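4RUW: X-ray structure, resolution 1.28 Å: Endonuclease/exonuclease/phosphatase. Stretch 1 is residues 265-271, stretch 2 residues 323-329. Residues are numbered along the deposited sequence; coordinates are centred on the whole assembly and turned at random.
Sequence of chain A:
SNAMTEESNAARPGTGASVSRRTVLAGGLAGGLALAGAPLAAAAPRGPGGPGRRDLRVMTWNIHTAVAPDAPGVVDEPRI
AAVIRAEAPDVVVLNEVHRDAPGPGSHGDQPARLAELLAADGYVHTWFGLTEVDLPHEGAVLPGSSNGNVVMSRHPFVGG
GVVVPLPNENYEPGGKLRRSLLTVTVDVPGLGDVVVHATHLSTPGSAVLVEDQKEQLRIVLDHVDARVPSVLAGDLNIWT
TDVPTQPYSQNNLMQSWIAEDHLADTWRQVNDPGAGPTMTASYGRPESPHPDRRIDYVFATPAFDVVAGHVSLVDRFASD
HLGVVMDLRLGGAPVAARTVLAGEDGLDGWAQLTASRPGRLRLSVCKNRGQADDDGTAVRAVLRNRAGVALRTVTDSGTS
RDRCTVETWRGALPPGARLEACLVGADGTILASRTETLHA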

ATOM      1  N   ASP A 265       4.183   3.314   4.348  1.00 11.39           N
ATOM      2  CA  ASP A 265       4.410   2.556   3.131  1.00 11.56           C
ATOM      3  C   ASP A 265       5.512   1.558   3.464  1.00 11.11           C
ATOM      4  O   ASP A 265       6.683   1.929   3.572  1.00 11.87           O
ATOM      5  N   THR A 266       5.137   0.298   3.667  1.00 11.06           N
ATOM      6  CA  THR A 266       6.077  -0.633   4.275  1.00 11.25           C
ATOM      7  C   THR A 266       7.299  -0.899   3.394  1.00 11.13           C
ATOM      8  O   THR A 266       8.416  -0.935   3.897  1.00 11.91           O
ATOM      9  N   TRP A 267       7.088  -1.038   2.084  1.00 10.97           N
ATOM     10  CA  TRP A 267       8.208  -1.254   1.179  1.00 11.07           C
ATOM     11  C   TRP A 267       9.273  -0.180   1.358  1.00 11.04           C
ATOM     12  O   TRP A 267      10.468  -0.465   1.462  1.00 12.10           O
ATOM     13  N   ARG A 268       8.825   1.071   1.394  1.00 11.06           N
ATOM     14  CA  ARG A 268       9.713   2.213   1.414  1.00 12.54           C
ATOM     15  C   ARG A 268      10.473   2.357   2.737  1.00 13.07           C
ATOM     16  O   ARG A 268      11.474   3.064   2.798  1.00 13.94           O
ATOM     17  N   GLN A 269      10.016   1.687   3.793  1.00 12.43           N
ATOM     18  CA  GLN A 269      10.738   1.706   5.063  1.00 13.51           C
ATOM     19  C   GLN A 269      12.011   0.869   4.986  1.00 12.72           C
ATOM     20  O   GLN A 269      13.006   1.202   5.629  1.00 15.01           O
ATOM     21  N   VAL A 270      11.972  -0.223   4.219  1.00 11.77           N
ATOM     22  CA  VAL A 270      13.053  -1.205   4.249  1.00 11.77           C
ATOM     23  C   VAL A 270      13.808  -1.360   2.935  1.00 11.77           C
ATOM     24  O   VAL A 270      14.897  -1.927   2.927  1.00 13.31           O
ATOM     25  N   ASN A 271      13.241  -0.879   1.829  1.00 11.61           N
ATOM     26  CA  ASN A 271      13.821  -1.073   0.497  1.00 11.77           C
ATOM     27  C   ASN A 271      13.791   0.233  -0.276  1.00 11.64           C
ATOM     28  O   ASN A 271      13.008   1.129   0.036  1.00 12.59           O
ATOM     29  N   GLY A 323       3.864  -9.789  -7.320  1.00 12.27           N
ATOM     30  CA  GLY A 323       3.431  -9.839  -5.938  1.00 12.85           C
ATOM     31  C   GLY A 323       4.399  -9.082  -5.040  1.00 12.12           C
ATOM     32  O   GLY A 323       5.606  -9.060  -5.290  1.00 13.78           O
ATOM     33  N   VAL A 324       3.870  -8.445  -4.004  1.00 11.65           N
ATOM     34  CA  VAL A 324       4.681  -7.739  -3.013  1.00 11.34           C
ATOM     35  C   VAL A 324       4.541  -8.507  -1.705  1.00 11.30           C
ATOM     36  O   VAL A 324       3.421  -8.749  -1.238  1.00 11.91           O
ATOM     37  N   VAL A 325       5.669  -8.912  -1.131  1.00 11.22           N
ATOM     38  CA  VAL A 325       5.686  -9.781   0.038  1.00 11.43           C
ATOM     39  C   VAL A 325       6.426  -9.102   1.172  1.00 10.96           C
ATOM     40  O   VAL A 325       7.635  -8.896   1.087  1.00 12.22           O
HETATM   41  N   MSE A 326       5.699  -8.726   2.216  1.00 11.39           N
HETATM   42  CA  MSE A 326       6.275  -7.941   3.307  1.00 11.48           C
HETATM   43  C   MSE A 326       6.311  -8.723   4.599  1.00 11.68           C
HETATM   44  O   MSE A 326       5.340  -9.397   4.958  1.00 12.88           O
ATOM     45  N   ASP A 327       7.424  -8.600   5.314  1.00 11.77           N
ATOM     46  CA  ASP A 327       7.572  -9.191   6.640  1.00 12.92           C
ATOM     47  C   ASP A 327       7.472  -8.066   7.661  1.00 12.36           C
ATOM     48  O   ASP A 327       8.309  -7.153   7.683  1.00 13.16           O
ATOM     49  N   LEU A 328       6.428  -8.131   8.487  1.00 12.79           N
ATOM     50  CA  LEU A 328       6.146  -7.126   9.504  1.00 13.32           C
ATOM     51  C   LEU A 328       6.301  -7.756  10.879  1.00 13.26           C
ATOM     52  O   LEU A 328       6.333  -8.978  11.011  1.00 14.53           O
ATOM     53  N   ARG A 329       6.383  -6.918  11.909  1.00 13.95           N
ATOM     54  CA  ARG A 329       6.461  -7.400  13.278  1.00 13.86           C
ATOM     55  C   ARG A 329       5.598  -6.496  14.132  1.00 13.80           C
ATOM     56  O   ARG A 329       5.721  -5.281  14.061  1.00 15.08           O
TER

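A short, weakly bonded helix, about Thr 266 to Val 270, lies over the strand that runs through Leu 328 to Arg 329 and continues beyond, their directions 73° apart. No hydrogen bond joins the two stretches, so side-chain packing carries the contact, and one residue dominates it. Met 326, a selenomethionine, points its CA-to-CB bond toward the helix and folds its chain through m, m, m. That curled path lets a single long side chain meet three helix residues: its CG lies 3.4 Å from OG1 of Thr 266, its SE 3.8 Å from CE3 of Trp 267, and its CE 3.9 Å from CG2 of Val 270. The terminal CE also lies 3.5 Å from OG1 of Thr 266 and comes within 3.7 Å of the backbone N of Trp 267, close against the helix backbone.

Thr 266, chi1 p, covers the next largest area and also points toward the strand. Its methyl CG2 packs 3.9 Å from CD2 of Leu 328. Leu 328 starts sideways, but its m, t rotamer brings the end of the chain nearer the helix. The Thr 266 hydroxyl lies against an apolar neighbour but is not left unpaired: OG1 is hydrogen-bonded elsewhere in the structure.

The CA-to-CB bond of Trp 267 points sideways, with chi1 t and chi2 -88°, and its ring reaches along the strand to a second residue. The selenium of Met 326 sits at the ring's edge, with SE 5.2 Å from the centroid of the six-membered ring of Trp 267, while CE3 of Trp 267 lies 4.2 Å from CG1 of Val 324, whose chi1 is t.

Gln 269 illustrates a different rule. Its CA-to-CB bond points toward the strand, yet the m, m chain turns its end away, and NE2 donates to the backbone O of Asp 265 at 3.1 Å, a bond within the first stretch, to the residue just before the helix. From Val 324 to Met 326 the strand alternates: the two end residues point toward the helix and Val 325 between them points away.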

ATOM      1  CB  ASP A 265       4.847   3.550   2.052  1.00 12.24           C
ATOM      2  CG  ASP A 265       5.154   2.908   0.705  1.00 12.02           C
ATOM      3  OD1 ASP A 265       5.346   1.672   0.603  1.00 13.17           O
ATOM      4  OD2 ASP A 265       5.237   3.689  -0.268  1.00 13.56           O
ATOM      5  CB  THR A 266       5.411  -1.950   4.727  1.00 11.91           C
ATOM      6  OG1 THR A 266       4.874  -2.647   3.600  1.00 12.27           O
ATOM      7  CG2 THR A 266       4.304  -1.667   5.761  1.00 12.45           C
ATOM      8  CB  TRP A 267       7.727  -1.245  -0.273  1.00 11.39           C
ATOM      9  CG  TRP A 267       8.864  -1.483  -1.234  1.00 10.80           C
ATOM     10  CD1 TRP A 267       9.697  -0.540  -1.787  1.00 10.86           C
ATOM     11  CD2 TRP A 267       9.314  -2.755  -1.724  1.00 11.07           C
ATOM     12  NE1 TRP A 267      10.627  -1.157  -2.599  1.00 11.41           N
ATOM     13  CE2 TRP A 267      10.414  -2.508  -2.574  1.00 10.91           C
ATOM     14  CE3 TRP A 267       8.881  -4.071  -1.535  1.00 11.64           C
ATOM     15  CZ2 TRP A 267      11.095  -3.539  -3.218  1.00 11.30           C
ATOM     16  CZ3 TRP A 267       9.550  -5.086  -2.191  1.00 12.59           C
ATOM     17  CH2 TRP A 267      10.641  -4.818  -3.022  1.00 12.06           C
ATOM     18  CB  ARG A 268       8.854   3.437   1.126  1.00 16.68           C
ATOM     19  CG  ARG A 268       9.558   4.713   0.854  1.00 19.63           C
ATOM     20  CD  ARG A 268       8.509   5.760   0.513  1.00 21.71           C
ATOM     21  NE  ARG A 268       9.146   6.942  -0.015  1.00 23.57           N
ATOM     22  CZ  ARG A 268       8.513   7.887  -0.695  1.00 19.85           C
ATOM     23  NH1 ARG A 268       7.197   7.802  -0.909  1.00 19.02           N
ATOM     24  NH2 ARG A 268       9.203   8.927  -1.133  1.00 22.84           N
ATOM     25  CB  GLN A 269       9.878   1.168   6.212  1.00 13.52           C
ATOM     26  CG  GLN A 269       8.508   1.797   6.370  1.00 14.48           C
ATOM     27  CD  GLN A 269       8.554   3.306   6.453  1.00 14.59           C
ATOM     28  OE1 GLN A 269       9.134   3.874   7.374  1.00 16.29           O
ATOM     29  NE2 GLN A 269       7.926   3.966   5.486  1.00 16.26           N
ATOM     30  CB  VAL A 270      12.570  -2.609   4.705  1.00 12.96           C
ATOM     31  CG1 VAL A 270      12.247  -2.619   6.191  1.00 15.86           C
ATOM     32  CG2 VAL A 270      11.401  -3.099   3.857  1.00 13.50           C
ATOM     33  CB  ASN A 271      13.003  -2.086  -0.310  1.00 12.43           C
ATOM     34  CG  ASN A 271      13.041  -3.495   0.268  1.00 12.74           C
ATOM     35  OD1 ASN A 271      14.054  -3.947   0.791  1.00 14.31           O
ATOM     36  ND2 ASN A 271      11.927  -4.209   0.144  1.00 13.01           N
ATOM     37  CB  VAL A 324       4.204  -6.277  -2.824  1.00 13.13           C
ATOM     38  CG1 VAL A 324       5.009  -5.588  -1.732  1.00 14.64           C
ATOM     39  CG2 VAL A 324       4.284  -5.508  -4.137  1.00 14.58           C
ATOM     40  CB  VAL A 325       6.364 -11.133  -0.288  1.00 12.29           C
ATOM     41  CG1 VAL A 325       6.264 -12.083   0.903  1.00 13.53           C
ATOM     42  CG2 VAL A 325       5.758 -11.753  -1.549  1.00 14.41           C
HETATM   43  CB  MSE A 326       5.433  -6.691   3.557  1.00 12.15           C
HETATM   44  CG  MSE A 326       5.268  -5.777   2.338  1.00 12.70           C
HETATM   45 SE   MSE A 326       6.944  -5.161   1.568  0.59 13.18          SE
HETATM   46  CE  MSE A 326       7.792  -4.489   3.185  1.00 13.80           C
ATOM     47  CB  ASP A 327       8.909  -9.919   6.755  1.00 14.25           C
ATOM     48  CG  ASP A 327       8.934 -11.212   5.954  1.00 16.22           C
ATOM     49  OD1 ASP A 327       7.970 -11.995   6.046  1.00 16.85           O
ATOM     50  OD2 ASP A 327       9.912 -11.449   5.218  1.00 20.25           O
ATOM     51  CB  LEU A 328       4.714  -6.604   9.341  1.00 13.54           C
ATOM     52  CG  LEU A 328       4.315  -6.156   7.931  1.00 13.42           C
ATOM     53  CD1 LEU A 328       2.862  -5.689   7.915  1.00 15.43           C
ATOM     54  CD2 LEU A 328       5.250  -5.060   7.420  1.00 14.66           C
ATOM     55  CB  ARG A 329       7.905  -7.366  13.765  1.00 16.97           C
ATOM     56  CG  ARG A 329       8.098  -7.938  15.155  1.00 20.97           C
ATOM     57  CD  ARG A 329       9.571  -8.097  15.458  1.00 24.13           C
ATOM     58  NE  ARG A 329      10.184  -9.059  14.549  1.00 26.94           N
ATOM     59  CZ  ARG A 329      11.457  -9.032  14.170  1.00 30.27           C
ATOM     60  NH1 ARG A 329      12.264  -8.080  14.613  1.00 32.47           N
ATOM     61  NH2 ARG A 329      11.920  -9.953  13.337  1.00 32.02           N
TER